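Local coordinates for Acarbose/maltose binding protein GacH (Streptomyces glaucescens, PDB 3K01) that binds acarbose and an acarbose homolog as the solute receptor of an ABC transporter, and possibly maltose, at residues T29-D34 and K61-P66; G116-P121 and P336-V341; V139-A144 and G260-E265; D188-L193 and A374-I379; A217-Y222 and S392-A397. All coordinates share one frame; numbering follows the deposited sequence.

Contact 1: residues T29-D34 and K61-P66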
# COMPACT_ATOMS: atom_id res chain seq x y z
N THR A 29 -15.59 18.16 21.21
CA THR A 29 -15.98 17.12 20.25
C THR A 29 -14.78 16.76 19.40
O THR A 29 -13.98 17.63 19.03
CB THR A 29 -17.09 17.64 19.34
OG1 THR A 29 -18.25 17.93 20.14
CG2 THR A 29 -17.48 16.62 18.27
N VAL A 30 -14.63 15.46 19.12
CA VAL A 30 -13.71 15.01 18.06
C VAL A 30 -14.52 14.20 17.06
O VAL A 30 -14.95 13.09 17.38
CB VAL A 30 -12.53 14.16 18.61
CG1 VAL A 30 -11.68 13.61 17.44
CG2 VAL A 30 -11.64 14.98 19.56
N THR A 31 -14.72 14.78 15.88
CA THR A 31 -15.38 14.06 14.79
C THR A 31 -14.31 13.34 13.99
O THR A 31 -13.34 13.97 13.53
CB THR A 31 -16.18 15.02 13.90
OG1 THR A 31 -17.22 15.60 14.70
CG2 THR A 31 -16.80 14.27 12.72
N PHE A 32 -14.46 12.02 13.89
CA PHE A 32 -13.49 11.16 13.21
C PHE A 32 -14.12 10.52 11.99
O PHE A 32 -15.13 9.83 12.13
CB PHE A 32 -13.00 10.07 14.19
CG PHE A 32 -12.17 8.96 13.56
CD1 PHE A 32 -11.17 9.23 12.61
CD2 PHE A 32 -12.36 7.64 13.95
CE1 PHE A 32 -10.41 8.20 12.05
CE2 PHE A 32 -11.62 6.62 13.41
CZ PHE A 32 -10.63 6.89 12.46
N TRP A 33 -13.55 10.76 10.81
CA TRP A 33 -13.99 10.07 9.59
C TRP A 33 -13.08 8.90 9.30
O TRP A 33 -11.88 9.07 9.00
CB TRP A 33 -14.00 11.02 8.40
CG TRP A 33 -15.14 12.00 8.39
CD1 TRP A 33 -16.07 12.22 9.39
CD2 TRP A 33 -15.45 12.92 7.34
NE1 TRP A 33 -16.94 13.22 9.00
CE2 TRP A 33 -16.57 13.68 7.76
CE3 TRP A 33 -14.89 13.19 6.09
CZ2 TRP A 33 -17.15 14.66 6.96
CZ3 TRP A 33 -15.46 14.19 5.30
CH2 TRP A 33 -16.57 14.91 5.74
N ASP A 34 -13.66 7.70 9.44
CA ASP A 34 -12.99 6.43 9.19
C ASP A 34 -13.39 5.90 7.82
O ASP A 34 -14.53 6.08 7.39
CB ASP A 34 -13.41 5.45 10.28
CG ASP A 34 -12.81 4.07 10.11
OD1 ASP A 34 -11.71 3.93 9.52
OD2 ASP A 34 -13.46 3.12 10.59
N LYS A 61 -17.30 11.52 17.87
CA LYS A 61 -18.32 11.29 16.86
C LYS A 61 -17.69 10.53 15.69
O LYS A 61 -17.04 11.12 14.80
CB LYS A 61 -18.94 12.61 16.40
CG LYS A 61 -19.59 13.40 17.54
CD LYS A 61 -20.32 14.64 17.04
CE LYS A 61 -21.25 15.15 18.15
NZ LYS A 61 -21.67 16.56 17.98
N TYR A 62 -17.90 9.22 15.72
CA TYR A 62 -17.42 8.32 14.68
C TYR A 62 -18.32 8.39 13.45
O TYR A 62 -19.55 8.27 13.57
CB TYR A 62 -17.44 6.89 15.21
CG TYR A 62 -17.06 5.90 14.16
CD1 TYR A 62 -15.72 5.58 13.94
CD2 TYR A 62 -18.02 5.33 13.31
CE1 TYR A 62 -15.35 4.69 12.94
CE2 TYR A 62 -17.66 4.43 12.31
CZ TYR A 62 -16.33 4.13 12.12
OH TYR A 62 -15.98 3.26 11.11
N VAL A 63 -17.72 8.54 12.26
CA VAL A 63 -18.44 8.46 11.01
C VAL A 63 -17.68 7.55 10.06
O VAL A 63 -16.47 7.73 9.86
CB VAL A 63 -18.56 9.85 10.37
CG1 VAL A 63 -19.36 9.78 9.07
CG2 VAL A 63 -19.21 10.85 11.35
N ASN A 64 -18.36 6.57 9.46
CA ASN A 64 -17.72 5.75 8.45
C ASN A 64 -18.01 6.33 7.08
O ASN A 64 -19.16 6.63 6.75
CB ASN A 64 -18.20 4.31 8.52
CG ASN A 64 -17.48 3.42 7.55
OD1 ASN A 64 -17.92 3.25 6.41
ND2 ASN A 64 -16.33 2.90 7.97
N VAL A 65 -16.97 6.53 6.28
CA VAL A 65 -17.09 7.07 4.94
C VAL A 65 -16.45 6.03 4.00
O VAL A 65 -15.30 5.65 4.18
CB VAL A 65 -16.33 8.41 4.79
CG1 VAL A 65 -16.55 8.98 3.39
CG2 VAL A 65 -16.75 9.42 5.88
N PRO A 66 -17.21 5.56 2.99
CA PRO A 66 -16.65 4.58 2.05
C PRO A 66 -15.31 5.05 1.50
O PRO A 66 -15.20 6.22 1.09
CB PRO A 66 -17.70 4.53 0.94
CG PRO A 66 -18.98 4.90 1.61
CD PRO A 66 -18.61 5.90 2.68
O HOH W 1 -20.26 19.27 18.43

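Contact 2: residues G116-P121 and P336-V341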
# COMPACT_ATOMS: atom_id res chain seq x y z
N GLY A 116 7.08 7.72 19.17
CA GLY A 116 7.86 8.26 18.05
C GLY A 116 8.68 7.41 17.07
O GLY A 116 8.39 7.40 15.87
N SER A 117 9.69 6.69 17.56
CA SER A 117 10.67 5.95 16.76
C SER A 117 10.31 4.50 16.54
O SER A 117 11.01 3.75 15.87
CB SER A 117 12.03 6.02 17.37
OG SER A 117 12.98 5.74 16.36
N ASP A 118 9.22 4.12 17.15
CA ASP A 118 8.68 2.81 17.08
C ASP A 118 8.18 2.49 15.66
O ASP A 118 8.10 1.35 15.28
CB ASP A 118 7.51 2.77 18.09
CG ASP A 118 7.06 1.38 18.48
OD1 ASP A 118 7.76 0.40 18.34
OD2 ASP A 118 5.96 1.29 19.00
N HIS A 119 7.81 3.48 14.86
CA HIS A 119 7.17 3.14 13.58
C HIS A 119 8.17 2.65 12.53
O HIS A 119 9.31 3.11 12.47
CB HIS A 119 6.39 4.31 13.03
CG HIS A 119 5.26 4.73 13.90
ND1 HIS A 119 4.05 4.06 13.92
CD2 HIS A 119 5.16 5.72 14.81
CE1 HIS A 119 3.25 4.64 14.79
NE2 HIS A 119 3.90 5.64 15.36
N LEU A 120 7.72 1.70 11.71
CA LEU A 120 8.48 1.30 10.53
C LEU A 120 8.89 2.54 9.75
O LEU A 120 8.12 3.48 9.61
CB LEU A 120 7.62 0.39 9.65
CG LEU A 120 7.33 -1.00 10.23
CD1 LEU A 120 6.21 -1.67 9.43
CD2 LEU A 120 8.57 -1.90 10.28
N PRO A 121 10.12 2.54 9.20
CA PRO A 121 10.63 3.80 8.62
C PRO A 121 9.77 4.30 7.44
O PRO A 121 9.53 5.50 7.29
CB PRO A 121 12.06 3.44 8.18
CG PRO A 121 12.02 1.95 8.01
CD PRO A 121 11.12 1.46 9.13
N PRO A 336 0.30 -3.74 11.66
CA PRO A 336 0.69 -2.53 12.39
C PRO A 336 1.87 -1.80 11.80
O PRO A 336 2.67 -2.36 11.04
CB PRO A 336 1.05 -3.05 13.78
CG PRO A 336 1.16 -4.54 13.67
CD PRO A 336 0.63 -5.00 12.37
N THR A 337 2.02 -0.54 12.19
CA THR A 337 3.21 0.19 11.80
C THR A 337 4.24 0.22 12.90
O THR A 337 5.41 0.53 12.64
CB THR A 337 2.89 1.62 11.42
OG1 THR A 337 2.37 2.32 12.57
CG2 THR A 337 1.88 1.64 10.30
N ARG A 338 3.87 -0.10 14.12
CA ARG A 338 4.82 -0.04 15.26
C ARG A 338 5.63 -1.31 15.38
O ARG A 338 5.08 -2.35 15.48
CB ARG A 338 4.04 0.20 16.55
CG ARG A 338 3.60 1.66 16.70
CD ARG A 338 2.84 1.88 18.00
NE ARG A 338 2.54 3.28 18.20
CZ ARG A 338 3.40 4.12 18.70
NH1 ARG A 338 4.44 3.71 19.36
NH2 ARG A 338 3.18 5.39 18.60
N THR A 339 6.94 -1.19 15.38
CA THR A 339 7.79 -2.37 15.42
C THR A 339 7.55 -3.19 16.70
O THR A 339 7.56 -4.42 16.67
CB THR A 339 9.28 -2.02 15.25
OG1 THR A 339 9.70 -1.21 16.35
CG2 THR A 339 9.50 -1.25 13.97
N SER A 340 7.26 -2.50 17.80
CA SER A 340 7.02 -3.17 19.08
C SER A 340 5.83 -4.10 19.02
O SER A 340 5.81 -5.15 19.69
CB SER A 340 6.81 -2.15 20.21
OG SER A 340 5.62 -1.39 20.04
N VAL A 341 4.82 -3.73 18.22
CA VAL A 341 3.58 -4.50 18.22
C VAL A 341 3.78 -5.87 17.58
O VAL A 341 3.14 -6.84 17.95
CB VAL A 341 2.46 -3.69 17.53
CG1 VAL A 341 1.18 -4.49 17.41
CG2 VAL A 341 2.19 -2.41 18.34
O HOH W 2 2.35 7.74 16.43

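Contact 3: residues V139-A144 and G260-E265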
# COMPACT_ATOMS: atom_id res chain seq x y z
N VAL A 139 -1.80 1.81 9.77
CA VAL A 139 -1.55 0.45 9.25
C VAL A 139 -0.75 0.54 7.96
O VAL A 139 -0.75 1.58 7.27
CB VAL A 139 -2.87 -0.33 8.99
CG1 VAL A 139 -3.64 -0.61 10.29
CG2 VAL A 139 -3.74 0.38 8.03
N ILE A 140 -0.07 -0.54 7.63
CA ILE A 140 0.74 -0.63 6.39
C ILE A 140 0.32 -1.85 5.59
O ILE A 140 -0.13 -2.84 6.15
CB ILE A 140 2.26 -0.69 6.74
CG1 ILE A 140 3.18 -0.66 5.49
CG2 ILE A 140 2.59 -1.89 7.65
CD1 ILE A 140 4.58 -0.17 5.79
N ASP A 141 0.48 -1.77 4.27
CA ASP A 141 0.41 -2.98 3.48
C ASP A 141 1.32 -2.83 2.26
O ASP A 141 2.00 -1.81 2.08
CB ASP A 141 -1.04 -3.34 3.14
CG ASP A 141 -1.74 -2.27 2.35
OD1 ASP A 141 -1.08 -1.57 1.55
OD2 ASP A 141 -2.97 -2.12 2.52
N THR A 142 1.40 -3.89 1.47
CA THR A 142 2.27 -3.91 0.29
C THR A 142 1.84 -5.06 -0.60
O THR A 142 0.90 -5.79 -0.28
CB THR A 142 3.76 -4.05 0.72
OG1 THR A 142 4.64 -3.77 -0.38
CG2 THR A 142 4.08 -5.41 1.30
N LEU A 143 2.56 -5.22 -1.70
CA LEU A 143 2.37 -6.38 -2.58
C LEU A 143 3.39 -7.45 -2.24
O LEU A 143 4.46 -7.16 -1.73
CB LEU A 143 2.57 -5.95 -4.04
CG LEU A 143 1.56 -4.96 -4.61
CD1 LEU A 143 1.88 -4.58 -6.07
CD2 LEU A 143 0.12 -5.50 -4.52
N ALA A 144 3.02 -8.70 -2.57
CA ALA A 144 3.82 -9.86 -2.22
C ALA A 144 3.61 -10.94 -3.28
O ALA A 144 2.63 -10.90 -4.01
CB ALA A 144 3.40 -10.40 -0.84
N GLY A 260 -1.93 -8.33 -2.67
CA GLY A 260 -1.85 -7.78 -1.32
C GLY A 260 -2.75 -8.51 -0.35
O GLY A 260 -3.46 -9.45 -0.70
N PRO A 261 -2.75 -8.06 0.92
CA PRO A 261 -3.54 -8.71 1.97
C PRO A 261 -5.02 -8.79 1.63
O PRO A 261 -5.70 -9.74 2.05
CB PRO A 261 -3.30 -7.81 3.19
CG PRO A 261 -1.90 -7.23 2.90
CD PRO A 261 -1.93 -6.95 1.44
N TRP A 262 -5.52 -7.82 0.87
CA TRP A 262 -6.92 -7.77 0.49
C TRP A 262 -7.35 -8.97 -0.36
O TRP A 262 -8.55 -9.19 -0.55
CB TRP A 262 -7.22 -6.46 -0.28
CG TRP A 262 -6.31 -6.27 -1.43
CD1 TRP A 262 -6.46 -6.81 -2.68
CD2 TRP A 262 -5.09 -5.54 -1.45
NE1 TRP A 262 -5.40 -6.46 -3.47
CE2 TRP A 262 -4.54 -5.66 -2.74
CE3 TRP A 262 -4.40 -4.78 -0.50
CZ2 TRP A 262 -3.33 -5.06 -3.12
CZ3 TRP A 262 -3.18 -4.16 -0.88
CH2 TRP A 262 -2.66 -4.33 -2.18
N ALA A 263 -6.40 -9.73 -0.89
CA ALA A 263 -6.70 -10.91 -1.73
C ALA A 263 -6.82 -12.23 -0.98
O ALA A 263 -7.25 -13.23 -1.57
CB ALA A 263 -5.67 -11.06 -2.83
N ILE A 264 -6.34 -12.27 0.25
CA ILE A 264 -6.20 -13.54 0.99
C ILE A 264 -7.52 -14.29 1.15
O ILE A 264 -7.56 -15.49 0.87
CB ILE A 264 -5.51 -13.29 2.35
CG1 ILE A 264 -4.04 -12.88 2.15
CG2 ILE A 264 -5.63 -14.52 3.25
CD1 ILE A 264 -3.12 -13.98 1.70
N GLU A 265 -8.56 -13.62 1.58
CA GLU A 265 -9.82 -14.34 1.78
C GLU A 265 -10.37 -14.89 0.47
O GLU A 265 -10.85 -16.03 0.42
CB GLU A 265 -10.83 -13.48 2.53
CG GLU A 265 -10.41 -13.27 3.99
CD GLU A 265 -10.25 -14.58 4.76
OE1 GLU A 265 -11.19 -15.40 4.72
OE2 GLU A 265 -9.18 -14.82 5.37

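Contact 4: residues D188-L193 and A374-I379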
# COMPACT_ATOMS: atom_id res chain seq x y z
N ASP A 188 -3.04 -2.59 -14.22
CA ASP A 188 -3.08 -1.72 -13.04
C ASP A 188 -1.64 -1.31 -12.71
O ASP A 188 -0.79 -2.17 -12.49
CB ASP A 188 -3.75 -2.42 -11.84
CG ASP A 188 -3.93 -1.49 -10.67
OD1 ASP A 188 -2.95 -0.84 -10.26
OD2 ASP A 188 -5.09 -1.40 -10.18
N PRO A 189 -1.36 0.01 -12.68
CA PRO A 189 0.02 0.47 -12.63
C PRO A 189 0.69 0.19 -11.29
O PRO A 189 1.91 0.16 -11.23
CB PRO A 189 -0.13 1.99 -12.85
CG PRO A 189 -1.48 2.30 -12.38
CD PRO A 189 -2.33 1.12 -12.73
N TYR A 190 -0.09 -0.06 -10.23
CA TYR A 190 0.55 -0.35 -8.94
C TYR A 190 1.40 -1.63 -9.05
O TYR A 190 2.43 -1.75 -8.39
CB TYR A 190 -0.55 -0.50 -7.91
CG TYR A 190 -0.12 -0.40 -6.46
CD1 TYR A 190 0.46 0.77 -5.96
CD2 TYR A 190 -0.36 -1.45 -5.58
CE1 TYR A 190 0.78 0.90 -4.64
CE2 TYR A 190 0.01 -1.33 -4.24
CZ TYR A 190 0.54 -0.14 -3.80
OH TYR A 190 0.91 -0.00 -2.47
N TRP A 191 0.97 -2.55 -9.93
CA TRP A 191 1.68 -3.80 -10.15
C TRP A 191 2.91 -3.67 -11.03
O TRP A 191 3.66 -4.63 -11.14
CB TRP A 191 0.73 -4.86 -10.71
CG TRP A 191 -0.09 -5.61 -9.63
CD1 TRP A 191 0.12 -6.90 -9.23
CD2 TRP A 191 -1.22 -5.14 -8.88
NE1 TRP A 191 -0.80 -7.24 -8.27
CE2 TRP A 191 -1.63 -6.19 -8.02
CE3 TRP A 191 -1.92 -3.92 -8.83
CZ2 TRP A 191 -2.71 -6.06 -7.12
CZ3 TRP A 191 -2.99 -3.79 -7.95
CH2 TRP A 191 -3.37 -4.85 -7.10
N PHE A 192 3.14 -2.51 -11.63
CA PHE A 192 4.40 -2.29 -12.30
C PHE A 192 5.54 -2.02 -11.31
O PHE A 192 6.71 -2.30 -11.59
CB PHE A 192 4.25 -1.10 -13.28
CG PHE A 192 5.49 -0.76 -14.03
CD1 PHE A 192 5.98 -1.63 -15.00
CD2 PHE A 192 6.16 0.43 -13.80
CE1 PHE A 192 7.13 -1.29 -15.75
CE2 PHE A 192 7.32 0.77 -14.56
CZ PHE A 192 7.78 -0.09 -15.51
N LEU A 193 5.18 -1.42 -10.17
CA LEU A 193 6.20 -0.88 -9.30
C LEU A 193 7.21 -1.92 -8.78
O LEU A 193 8.40 -1.62 -8.72
CB LEU A 193 5.57 -0.03 -8.17
CG LEU A 193 4.80 1.20 -8.68
CD1 LEU A 193 4.13 1.91 -7.50
CD2 LEU A 193 5.74 2.18 -9.38
N ALA A 374 -1.16 11.07 -9.32
CA ALA A 374 -1.19 11.40 -10.74
C ALA A 374 -0.06 10.68 -11.49
O ALA A 374 -0.10 10.56 -12.71
CB ALA A 374 -1.06 12.92 -10.92
N LEU A 375 0.94 10.18 -10.78
CA LEU A 375 2.06 9.48 -11.42
C LEU A 375 1.66 8.09 -11.92
O LEU A 375 2.42 7.50 -12.71
CB LEU A 375 3.25 9.35 -10.46
CG LEU A 375 3.79 10.68 -9.95
CD1 LEU A 375 4.99 10.42 -9.06
CD2 LEU A 375 4.15 11.64 -11.09
N PHE A 376 0.51 7.56 -11.49
CA PHE A 376 0.13 6.20 -11.87
C PHE A 376 -0.42 6.11 -13.28
O PHE A 376 -0.14 5.14 -13.99
CB PHE A 376 -0.87 5.63 -10.85
CG PHE A 376 -0.22 5.22 -9.57
CD1 PHE A 376 0.56 4.07 -9.51
CD2 PHE A 376 -0.40 5.98 -8.43
CE1 PHE A 376 1.16 3.67 -8.32
CE2 PHE A 376 0.21 5.61 -7.22
CZ PHE A 376 0.99 4.46 -7.17
N GLU A 377 -1.19 7.09 -13.73
CA GLU A 377 -1.84 6.97 -15.03
C GLU A 377 -0.85 6.82 -16.20
O GLU A 377 -1.08 5.98 -17.06
CB GLU A 377 -2.86 8.09 -15.25
CG GLU A 377 -3.45 8.08 -16.65
CD GLU A 377 -4.43 6.93 -16.87
OE1 GLU A 377 -4.62 6.04 -16.02
OE2 GLU A 377 -5.04 6.88 -17.95
N PRO A 378 0.25 7.59 -16.24
CA PRO A 378 1.19 7.38 -17.34
C PRO A 378 1.78 5.98 -17.35
O PRO A 378 1.95 5.38 -18.42
CB PRO A 378 2.25 8.46 -17.13
CG PRO A 378 1.50 9.56 -16.38
CD PRO A 378 0.62 8.76 -15.42
N ILE A 379 2.06 5.42 -16.18
CA ILE A 379 2.52 4.04 -16.11
C ILE A 379 1.45 3.09 -16.63
O ILE A 379 1.76 2.16 -17.38
CB ILE A 379 2.88 3.66 -14.68
CG1 ILE A 379 4.08 4.46 -14.19
CG2 ILE A 379 3.13 2.13 -14.54
CD1 ILE A 379 4.41 4.23 -12.71

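Contact 5: residues A217-Y222 and S392-A397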
# COMPACT_ATOMS: atom_id res chain seq x y z
N ALA A 217 16.99 2.16 -15.58
CA ALA A 217 16.22 1.23 -14.74
C ALA A 217 14.76 1.18 -15.15
O ALA A 217 14.15 0.12 -15.14
CB ALA A 217 16.35 1.60 -13.28
N GLY A 218 14.18 2.32 -15.51
CA GLY A 218 12.80 2.34 -15.96
C GLY A 218 12.60 1.63 -17.29
O GLY A 218 11.63 0.87 -17.50
N VAL A 219 13.54 1.84 -18.21
CA VAL A 219 13.48 1.12 -19.48
C VAL A 219 13.55 -0.38 -19.22
O VAL A 219 12.75 -1.15 -19.75
CB VAL A 219 14.66 1.54 -20.39
CG1 VAL A 219 14.69 0.67 -21.66
CG2 VAL A 219 14.58 3.02 -20.73
N ARG A 220 14.50 -0.79 -18.38
CA ARG A 220 14.65 -2.21 -18.06
C ARG A 220 13.38 -2.77 -17.44
O ARG A 220 13.04 -3.92 -17.69
CB ARG A 220 15.81 -2.49 -17.12
CG ARG A 220 17.19 -2.34 -17.77
CD ARG A 220 18.26 -2.95 -16.90
NE ARG A 220 18.28 -2.43 -15.52
CZ ARG A 220 18.99 -1.37 -15.12
NH1 ARG A 220 18.96 -0.96 -13.86
NH2 ARG A 220 19.75 -0.72 -16.01
N ALA A 221 12.70 -1.99 -16.60
CA ALA A 221 11.47 -2.50 -15.97
C ALA A 221 10.38 -2.79 -17.01
O ALA A 221 9.71 -3.84 -16.92
CB ALA A 221 10.99 -1.52 -14.94
N TYR A 222 10.18 -1.88 -17.96
CA TYR A 222 9.25 -2.18 -19.03
C TYR A 222 9.69 -3.40 -19.85
O TYR A 222 8.85 -4.20 -20.29
CB TYR A 222 9.02 -0.96 -19.92
CG TYR A 222 8.15 0.12 -19.32
CD1 TYR A 222 6.79 -0.09 -19.10
CD2 TYR A 222 8.68 1.38 -19.01
CE1 TYR A 222 5.98 0.92 -18.59
CE2 TYR A 222 7.87 2.39 -18.50
CZ TYR A 222 6.53 2.15 -18.28
OH TYR A 222 5.68 3.12 -17.80
N SER A 392 7.78 0.08 -27.55
CA SER A 392 8.99 -0.50 -26.99
C SER A 392 9.24 0.02 -25.58
O SER A 392 8.80 1.11 -25.23
CB SER A 392 10.19 -0.15 -27.87
OG SER A 392 10.46 1.25 -27.82
N PRO A 393 9.97 -0.74 -24.77
CA PRO A 393 10.38 -0.26 -23.45
C PRO A 393 11.00 1.13 -23.44
O PRO A 393 10.68 1.93 -22.55
CB PRO A 393 11.38 -1.33 -23.00
CG PRO A 393 10.81 -2.58 -23.59
CD PRO A 393 10.35 -2.15 -24.97
N ASP A 394 11.86 1.46 -24.38
CA ASP A 394 12.50 2.77 -24.32
C ASP A 394 11.48 3.87 -24.58
O ASP A 394 11.50 4.89 -23.88
CB ASP A 394 13.63 2.86 -25.35
CG ASP A 394 14.36 4.17 -25.24
OD1 ASP A 394 15.21 4.27 -24.34
OD2 ASP A 394 14.06 5.10 -26.01
N GLU A 395 10.62 3.70 -25.57
CA GLU A 395 9.62 4.73 -25.85
C GLU A 395 8.63 4.81 -24.69
O GLU A 395 8.18 5.90 -24.34
CB GLU A 395 8.88 4.47 -27.17
CG GLU A 395 7.95 5.62 -27.56
CD GLU A 395 7.21 5.42 -28.85
OE1 GLU A 395 7.06 4.27 -29.30
OE2 GLU A 395 6.76 6.44 -29.44
N ALA A 396 8.27 3.67 -24.10
CA ALA A 396 7.37 3.67 -22.94
C ALA A 396 7.96 4.48 -21.80
O ALA A 396 7.27 5.28 -21.17
CB ALA A 396 7.09 2.25 -22.47
N ALA A 397 9.23 4.25 -21.50
CA ALA A 397 9.89 4.99 -20.43
C ALA A 397 9.96 6.48 -20.74
O ALA A 397 9.64 7.31 -19.88
CB ALA A 397 11.27 4.41 -20.19

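Contact 1: residues T29-D34 and K61-P66
Phe-32 and Tyr-62 are bridge partners in a parallel strand pair, 28-34 with 58-64, whose connection through helices 41-49 and 51-54 makes it a beta-alpha-beta unit; their rings meet obliquely. The ladder alternates: Lys-61 N gives to Val-30 O at 2.9 Å, Phe-32 N to Lys-61 O, Val-63 N to Phe-32 O and Asp-34 N to Val-63 O. It runs on past the second strand, where Val-65 N reaches Asp-34 O at 2.7 Å.

On one face, Tyr-62 OH donates to Asp-34 OD2 at 2.6 Å, meeting the oxygen on its anti side. CG of Asp-34, anti to the backbone N (chi1 178°), brings the carboxylate there; Asp-34 CB packs 3.4 Å from Tyr-62 CE1. Ser-36 OG also bonds OD2, and Asn-64 ND2 divides its N-H groups between Tyr-62 OH and Ser-36 O. Toward the C-terminal end of the other face the contact is apolar: Val-63 CB touches Trp-33 CD1 at 3.6 Å, while Val-65 CG2 lies over the indole in a CH-pi contact. A water joins Thr-29 OG1 to Lys-61 NZ. Such alternating faces, one covered by helices 41-49 and 309-320, the other by helix 67-79, characterise the alpha/beta lobe of a solute-binding protein.

Contact 2: residues G116-P121 and P336-V341
Asp-118, first of the residues in 116-121 to meet 336-341, uses both its backbone and its side chain. Its carbonyl O takes the Thr-339 N-H in a straight bond of 2.8 Å. The carboxylate swings across to the same turn because CG is anti to the backbone N (chi1 -163°). There OD1 accepts from Ser-340 N at 3.0 Å on the syn side, and OD2 makes a salt bridge with Arg-338 NH1 at 2.9 Å through its anti lone pair. The hydroxyls of Thr-339 and Ser-340 lie close to the same carboxylate, so the acid is ringed by polar groups.

His-119 follows, with its ND1-H directed nearly in the ring plane to Thr-337 OG1 at 2.8 Å. That hydroxyl is also bonded to Gln-325 of helix 322-332, which probably fixes the imidazole's rotation. NE2 lies over one face of the Arg-338 guanidinium and is bonded to a water that Arg-338 NH2 reaches weakly; NE of this arginine is held by Ser-320 O. At Leu-120, the backbone N gives to Thr-337 O at 2.8 Å, and CD2 packs on Thr-339 CG2 at 3.9 Å. Helix 121-125 begins directly after this N-cap position. The whole is an isolated beta bridge, His-119 with Arg-338, flanked by two backbone bonds and joining two loops that precede short helices.

Contact 3: residues V139-A144 and G260-E265
Asp-141 and Trp-262 share a first torsion: each has CG between its backbone N and carbonyl carbon, at chi1 60° and 54° respectively. In Trp-262 this folds the indole back over its own turn, so that one ring face covers the CA of Gly-260 and the six-membered ring points at strand 132-148. In Asp-141 it lifts the carboxylate to the rim of that ring. OD2 lies in the indole plane, 4.0 Å from CZ3, with the two planes 77° apart. The approach is of an oxygen to a ring C-H edge, probably mildly attractive, rather than a hydrogen bond.

Leu-143 meets the indole farther along, its CD2 touching CZ2 of Trp-262 at 3.7 Å. Below the ring, Pro-261 packs its CG against the CB of Asp-141 at 4.0 Å, and its CD lies 3.5 Å from Thr-142 O. This buried oxygen has no hydrogen-bond partner in the model; the CA of Gly-260 makes a modest C-H...O contact with it at 3.6 Å. The threonine hydroxyl, in contrast, is bonded to Pro-294 O and Ser-293 OG.

A backbone link with strand 254-259 is close by, between Ala-144 and Asn-259. Gly-260 to Trp-262 then turns off toward helix 264-268, a strand-to-helix Gly-Pro-Trp turn of the kind also found in maltose-binding protein.

Contact 4: residues D188-L193 and A374-I379
Tyr-190, a neighbour of Phe-376 across the contact, has its backbone N-H bound by Asp-188 OD1 at 3.0 Å, nearly along the C-O axis of that oxygen. The bond closes an Asx turn at the head of the 3-10 segment 189-191 and probably helps to set the direction in which Pro-189 and Tyr-190 face helix 376-387.

Pro-189 packs against the start of that helix, crossing Phe-376 at about a right angle. Its CB comes within 3.3 Å of Phe-376 O, and its CG rests on the CB of Phe-376 at 3.7 Å; Pro-189 CB also touches Ile-379 CG2. The benzyl group of Phe-376 leans beside the tyrosine, both side chains pointing the same way, with CE1 of Phe-376 at the edge of the Tyr-190 ring, 3.8 Å from CD1. From another direction Leu-193 crosses and brings CD1 to the phenylalanine's rim, 3.5 Å from CE1.

One helical turn on, Ile-379 has CG1 beside the backbone N (chi1 -65°), which places CG2 anti to that N and pointing at Phe-192. This methyl lies 3.6 Å from CD2 of Phe-192, while Ile-379 CD1 approaches Leu-193 CD2 more loosely. Phe-192 in turn stacks on Tyr-222, and helix 393-407 touches Ile-379 through Thr-400 and Tyr-404. With no hydrogen bond between 188-193 and 374-379, the join depends on the fit of hydrocarbon surfaces, and the hydrogen bonds within 188-193 help shape the loop that carries them.

Contact 5: residues A217-Y222 and S392-A397
Tyr-222, Val-219 and Pro-393 carry most of this helix-helix packing, in which helix 216-230 meets the first turn of helix 393-407. The short axes pass 8.0 Å apart with their directions 124° apart, a close approach consistent with the small residues Gly-218, Ala-396 and Ala-397 at the interface.

Val-219 spreads its two methyls over the new helix. CG2 touches Ala-397 CB at 3.6 Å and also nears Asp-394 OD1, while CG1, anti to the backbone N (chi1 174°), lies along the backbone of Asp-394. Pro-393 sits between Val-219 and Tyr-222: its CB is 3.5 Å from Val-219 O and 3.9 Å from the tyrosine's CB. Just before it, Ser-392 caps the helix through a weak bond from Glu-395 N to its OG.

One turn after Val-219, Tyr-222 runs its ring alongside the helix past Pro-393, so that CE2 lies 3.8 Å from Ala-397 N. The hydroxyl bonds to Thr-400 OG1 farther along helix 393-407, which probably steadies the ring. No hydrogen bond links 217-222 with 392-397. Among their contacts is a CH-pi interaction: Ala-396 CB stands over the centre of the Tyr-222 ring, 3.8 Å from the centroid and 8° off its normal.

Contact 1 is a backbone ladder in the sheet, and contact 2, between loops, is also rich in polar bonds; contacts 3, 4 and 5 have no hydrogen bond between their segments. Contacts 2 and 5 are buried, whereas contacts 1, 3 and 4 are partly buried. Contact 3, nearest the chain's centre, shares the mixed sheet with contact 1, though their centres are about 24 Å apart. It touches contact 2 through Ile-140 and Thr-337, and contact 4 where Trp-262 meets Trp-191. Contacts 4 and 5 use the consecutive helices 376-387 and 393-407 and are joined by Phe-192 and Tyr-222. Contact 5 is peripheral, on the opposite side of the chain's centre from contact 1.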